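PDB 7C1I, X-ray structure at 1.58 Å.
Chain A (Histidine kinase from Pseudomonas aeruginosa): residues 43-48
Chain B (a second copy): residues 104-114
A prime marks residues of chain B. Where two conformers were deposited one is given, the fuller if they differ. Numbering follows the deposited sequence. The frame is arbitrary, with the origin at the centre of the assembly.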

ATOM      1  N   ALA A  43      10.347   0.603 -14.595  1.00 17.59           N
ATOM      2  CA  ALA A  43      10.940   1.876 -15.069  1.00 17.23           C
ATOM      3  C   ALA A  43      11.280   2.693 -13.817  1.00 18.38           C
ATOM      4  O   ALA A  43      12.272   3.448 -13.764  1.00 19.51           O
ATOM      5  CB  ALA A  43      10.040   2.610 -16.031  1.00 17.66           C
ATOM      6  N   LEU A  44      10.366   2.752 -12.842  1.00 15.26           N
ATOM      7  CA  LEU A  44      10.595   3.530 -11.594  1.00 14.44           C
ATOM      8  C   LEU A  44      11.841   2.985 -10.885  1.00 14.89           C
ATOM      9  O   LEU A  44      12.688   3.812 -10.482  1.00 17.34           O
ATOM     10  CB  LEU A  44       9.359   3.323 -10.716  1.00 15.26           C
ATOM     11  CG  LEU A  44       9.513   4.138  -9.433  1.00 17.14           C
ATOM     12  CD1 LEU A  44       9.508   5.635  -9.705  1.00 26.16           C
ATOM     13  CD2 LEU A  44       8.409   3.754  -8.461  1.00 15.78           C
ATOM     14  N   GLN A  45      12.027   1.663 -10.842  0.56 15.22           N
ATOM     15  CA  GLN A  45      13.166   1.094 -10.070  0.56 16.14           C
ATOM     16  C   GLN A  45      14.478   1.346 -10.821  0.56 18.73           C
ATOM     17  O   GLN A  45      15.548   1.356 -10.183  0.56 15.98           O
ATOM     18  CB  GLN A  45      12.948  -0.398  -9.809  0.56 20.09           C
ATOM     19  CG  GLN A  45      11.850  -0.674  -8.792  0.56 20.85           C
ATOM     20  CD  GLN A  45      11.945   0.042  -7.468  0.56 20.66           C
ATOM     21  OE1 GLN A  45      11.247   1.009  -7.172  0.56 19.74           O
ATOM     22  NE2 GLN A  45      12.873  -0.454  -6.667  0.56 27.76           N
ATOM     23  N   ALA A  46      14.392   1.544 -12.141  1.00 19.38           N
ATOM     24  CA  ALA A  46      15.574   1.779 -13.003  1.00 23.07           C
ATOM     25  C   ALA A  46      15.846   3.288 -13.024  1.00 22.23           C
ATOM     26  O   ALA A  46      16.833   3.698 -13.669  1.00 27.85           O
ATOM     27  CB  ALA A  46      15.367   1.151 -14.359  1.00 23.43           C
ATOM     28  N   GLY A  47      15.022   4.199 -12.496  1.00 17.54           N
ATOM     29  CA  GLY A  47      14.981   5.661 -12.700  1.00 18.72           C
ATOM     30  C   GLY A  47      15.022   5.984 -14.183  1.00 26.66           C
ATOM     31  O   GLY A  47      15.693   6.956 -14.588  1.00 25.89           O
ATOM     32  N   ASP A  48      14.133   5.315 -14.923  1.00 21.58           N
ATOM     33  CA  ASP A  48      14.015   5.601 -16.379  1.00 20.13           C
ATOM     34  C   ASP A  48      12.858   6.544 -16.727  1.00 20.51           C
ATOM     35  O   ASP A  48      11.723   6.063 -16.927  1.00 19.42           O
ATOM     36  CB  ASP A  48      14.050   4.277 -17.144  1.00 19.89           C
ATOM     37  CG  ASP A  48      14.190   4.350 -18.656  1.00 18.66           C
ATOM     38  OD1 ASP A  48      13.888   5.454 -19.146  1.00 23.31           O
ATOM     39  OD2 ASP A  48      14.393   3.266 -19.234  1.00 26.73           O
TER
ATOM     40  N   VAL B 104      12.815   9.562  -2.265  1.00 12.47           N
ATOM     41  CA  VAL B 104      14.292   9.758  -2.152  1.00 12.59           C
ATOM     42  C   VAL B 104      15.013   8.844  -3.150  1.00 14.82           C
ATOM     43  O   VAL B 104      15.998   9.218  -3.819  1.00 16.21           O
ATOM     44  CB  VAL B 104      14.727   9.519  -0.694  1.00 13.82           C
ATOM     45  CG1 VAL B 104      16.244   9.610  -0.591  1.00 18.15           C
ATOM     46  CG2 VAL B 104      14.087  10.584   0.181  1.00 16.93           C
ATOM     47  N   ARG B 105      14.651   7.559  -3.217  1.00 12.69           N
ATOM     48  CA  ARG B 105      15.229   6.513  -4.101  1.00 13.86           C
ATOM     49  C   ARG B 105      15.203   7.084  -5.523  1.00 14.87           C
ATOM     50  O   ARG B 105      16.248   7.008  -6.196  1.00 14.10           O
ATOM     51  CB  ARG B 105      14.530   5.157  -3.983  1.00 14.98           C
ATOM     52  CG  ARG B 105      15.354   4.080  -4.673  1.00 17.18           C
ATOM     53  CD  ARG B 105      14.512   2.819  -4.676  1.00 15.47           C
ATOM     54  NE  ARG B 105      15.258   1.667  -5.156  1.00 17.32           N
ATOM     55  CZ  ARG B 105      15.630   1.377  -6.396  1.00 17.03           C
ATOM     56  NH1 ARG B 105      15.296   2.199  -7.375  1.00 17.94           N
ATOM     57  NH2 ARG B 105      16.326   0.281  -6.643  1.00 19.48           N
ATOM     58  N   ILE B 106      14.038   7.477  -6.050  1.00 13.25           N
ATOM     59  CA  ILE B 106      14.074   7.821  -7.504  1.00 14.62           C
ATOM     60  C   ILE B 106      14.935   9.076  -7.679  1.00 14.85           C
ATOM     61  O   ILE B 106      15.587   9.203  -8.736  1.00 15.35           O
ATOM     62  CB  ILE B 106      12.642   7.917  -8.068  1.00 13.61           C
ATOM     63  CG1 ILE B 106      12.694   8.162  -9.579  1.00 17.24           C
ATOM     64  CG2 ILE B 106      11.841   9.065  -7.477  1.00 14.49           C
ATOM     65  CD1 ILE B 106      13.477   7.207 -10.443  1.00 21.71           C
ATOM     66  N   LEU B 107      14.917  10.042  -6.754  1.00 11.67           N
ATOM     67  CA  LEU B 107      15.708  11.295  -6.885  1.00 13.36           C
ATOM     68  C   LEU B 107      17.184  10.878  -6.892  1.00 16.76           C
ATOM     69  O   LEU B 107      17.993  11.497  -7.612  1.00 16.25           O
ATOM     70  CB  LEU B 107      15.361  12.289  -5.775  1.00 14.32           C
ATOM     71  CG  LEU B 107      13.961  12.896  -5.879  1.00 16.65           C
ATOM     72  CD1 LEU B 107      13.755  13.794  -4.672  1.00 16.57           C
ATOM     73  CD2 LEU B 107      13.902  13.755  -7.133  1.00 21.59           C
ATOM     74  N   PHE B 108      17.537   9.891  -6.063  1.00 14.59           N
ATOM     75  CA  PHE B 108      18.971   9.511  -5.961  1.00 14.71           C
ATOM     76  C   PHE B 108      19.332   8.710  -7.219  1.00 18.26           C
ATOM     77  O   PHE B 108      20.481   8.849  -7.686  1.00 17.69           O
ATOM     78  CB  PHE B 108      19.260   8.682  -4.707  1.00 15.74           C
ATOM     79  CG  PHE B 108      19.503   9.530  -3.484  1.00 14.53           C
ATOM     80  CD1 PHE B 108      19.145  10.862  -3.353  1.00 15.83           C
ATOM     81  CD2 PHE B 108      19.999   8.839  -2.392  1.00 16.41           C
ATOM     82  CE1 PHE B 108      19.436  11.614  -2.225  1.00 17.55           C
ATOM     83  CE2 PHE B 108      20.295   9.599  -1.272  1.00 14.77           C
ATOM     84  CZ  PHE B 108      19.944  10.922  -1.149  1.00 14.64           C
ATOM     85  N   LYS B 109      18.411   7.943  -7.814  1.00 15.75           N
ATOM     86  CA  LYS B 109      18.755   7.195  -9.052  1.00 16.64           C
ATOM     87  C   LYS B 109      18.931   8.217 -10.180  1.00 18.40           C
ATOM     88  O   LYS B 109      19.897   8.125 -10.965  1.00 19.68           O
ATOM     89  CB  LYS B 109      17.611   6.282  -9.501  1.00 19.24           C
ATOM     90  CG  LYS B 109      17.510   5.072  -8.583  1.00 21.83           C
ATOM     91  CD  LYS B 109      18.611   4.055  -8.805  1.00 27.67           C
ATOM     92  CE  LYS B 109      18.608   2.869  -7.864  1.00 36.50           C
ATOM     93  NZ  LYS B 109      19.689   1.931  -8.249  1.00 47.66           N
ATOM     94  N   GLN B 110      18.079   9.246 -10.176  1.00 16.61           N
ATOM     95  CA  GLN B 110      18.211  10.311 -11.206  1.00 19.36           C
ATOM     96  C   GLN B 110      19.590  10.960 -11.047  1.00 22.58           C
ATOM     97  O   GLN B 110      20.292  11.217 -12.045  1.00 22.74           O
ATOM     98  CB  GLN B 110      17.020  11.265 -11.080  1.00 21.03           C
ATOM     99  CG  GLN B 110      16.947  12.400 -12.090  1.00 25.82           C
ATOM    100  CD  GLN B 110      15.661  13.152 -11.855  1.00 34.77           C
ATOM    101  OE1 GLN B 110      15.403  13.618 -10.746  1.00 27.27           O
ATOM    102  NE2 GLN B 110      14.887  13.304 -12.917  1.00 26.86           N
ATOM    103  N   GLU B 111      19.917  11.398  -9.827  1.00 16.54           N
ATOM    104  CA  GLU B 111      21.194  12.110  -9.555  1.00 16.82           C
ATOM    105  C   GLU B 111      22.358  11.175  -9.903  1.00 18.06           C
ATOM    106  O   GLU B 111      23.390  11.591 -10.471  1.00 18.27           O
ATOM    107  CB  GLU B 111      21.269  12.497  -8.076  1.00 19.26           C
ATOM    108  CG  GLU B 111      22.563  13.171  -7.654  1.00 22.99           C
ATOM    109  CD  GLU B 111      22.690  14.650  -7.973  1.00 33.90           C
ATOM    110  OE1 GLU B 111      21.929  15.131  -8.836  1.00 28.51           O
ATOM    111  OE2 GLU B 111      23.448  15.277  -7.205  1.00 40.02           O
ATOM    112  N   ARG B 112      22.313   9.882  -9.569  1.00 14.70           N
ATOM    113  CA  ARG B 112      23.445   8.942  -9.791  1.00 14.32           C
ATOM    114  C   ARG B 112      23.773   8.833 -11.284  1.00 18.60           C
ATOM    115  O   ARG B 112      24.945   8.571 -11.621  1.00 16.66           O
ATOM    116  CB  ARG B 112      23.130   7.554  -9.225  1.00 17.71           C
ATOM    117  CG  ARG B 112      24.133   6.425  -9.414  1.00 18.18           C
ATOM    118  CD  ARG B 112      25.425   6.784  -8.705  1.00 16.09           C
ATOM    119  NE  ARG B 112      26.410   5.749  -8.981  1.00 19.09           N
ATOM    120  CZ  ARG B 112      27.239   5.800 -10.018  1.00 22.83           C
ATOM    121  NH1 ARG B 112      27.099   6.756 -10.921  1.00 19.38           N
ATOM    122  NH2 ARG B 112      28.200   4.901 -10.133  1.00 21.96           N
ATOM    123  N   GLN B 113      22.811   9.005 -12.194  1.00 15.68           N
ATOM    124  CA  GLN B 113      22.968   8.907 -13.671  1.00 17.05           C
ATOM    125  C   GLN B 113      23.919  10.036 -14.083  1.00 18.67           C
ATOM    126  O   GLN B 113      24.337   9.928 -15.254  1.00 21.60           O
ATOM    127  CB  GLN B 113      21.587   8.852 -14.327  1.00 20.28           C
ATOM    128  CG  GLN B 113      20.917   7.506 -14.091  1.00 21.18           C
ATOM    129  CD  GLN B 113      19.472   7.664 -14.494  1.00 28.25           C
ATOM    130  OE1 GLN B 113      19.066   8.741 -14.926  1.00 36.23           O
ATOM    131  NE2 GLN B 113      18.562   6.904 -13.907  1.00 28.20           N
ATOM    132  N   ARG B 114      24.126  11.094 -13.292  1.00 15.86           N
ATOM    133  CA  ARG B 114      24.979  12.255 -13.667  1.00 18.95           C
ATOM    134  C   ARG B 114      26.465  11.904 -13.531  1.00 21.39           C
ATOM    135  O   ARG B 114      27.338  12.710 -13.911  1.00 22.20           O
ATOM    136  CB  ARG B 114      24.684  13.531 -12.873  1.00 21.25           C
ATOM    137  CG  ARG B 114      23.267  14.036 -13.107  1.00 28.31           C
ATOM    138  CD  ARG B 114      22.911  15.128 -12.114  1.00 27.81           C
ATOM    139  NE  ARG B 114      23.880  16.166 -11.791  1.00 33.15           N
ATOM    140  CZ  ARG B 114      24.216  17.153 -12.615  1.00 30.77           C
ATOM    141  NH1 ARG B 114      23.496  17.318 -13.711  1.00 33.39           N
ATOM    142  NH2 ARG B 114      25.179  18.004 -12.310  1.00 41.33           N
TER
HETATM  143  O   HOH W   1      13.567   4.424  -7.793  1.00 16.21           O
HETATM  144  O   HOH W   2      17.550  -0.319  -9.297  1.00 34.81           O
HETATM  145  O   HOH W   3      19.400   4.768 -12.613  1.00 40.86           O

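The end of a chain A helix packs against the side of a chain B helix. Gly47 lies nearest Lys109′, with their CA atoms 5.5 Å apart. The contact buries 340 Å². Gln45 and Ile106′ cover the most surface, with Arg105′ and Gly47 just behind.

Gly47 follows the helix and forms a Schellman motif. Gly47 N bonds back to Leu44 O at 3.1 Å, and Asp48 N to Ala43 O at 2.9 Å. The positive phi of Gly47 favours glycine, and so does the packing. Gly47 CA sits 3.1 Å from Ile106′ CD1, and a CB here would clash with Lys109′ CB. Ile106′ also meets Leu44, with Leu44 CD1 4.1 Å from Ile106′ CG1, an apolar contact.

Gln45 O and Ala46 O have no backbone partner within the stretch, and chain B supplies donors. Arg105′ NH1 gives a nearly straight hydrogen bond to Gln45 O at 2.9 Å. Gln45 NE2 lies over one face of the guanidinium, 3.3 Å from Arg105′ CZ. Further along, Gln113′ NE2 donates to Gly47 O at 2.9 Å.

Three waters also bridge the chains. Water 1 links Leu44 O to Arg105′ NH1. Water 2 joins Gln45 O to Arg105′ NH2, with a weak bond from Lys109′ NZ. Water 3 bridges Ala46 O and Gln113′ NE2.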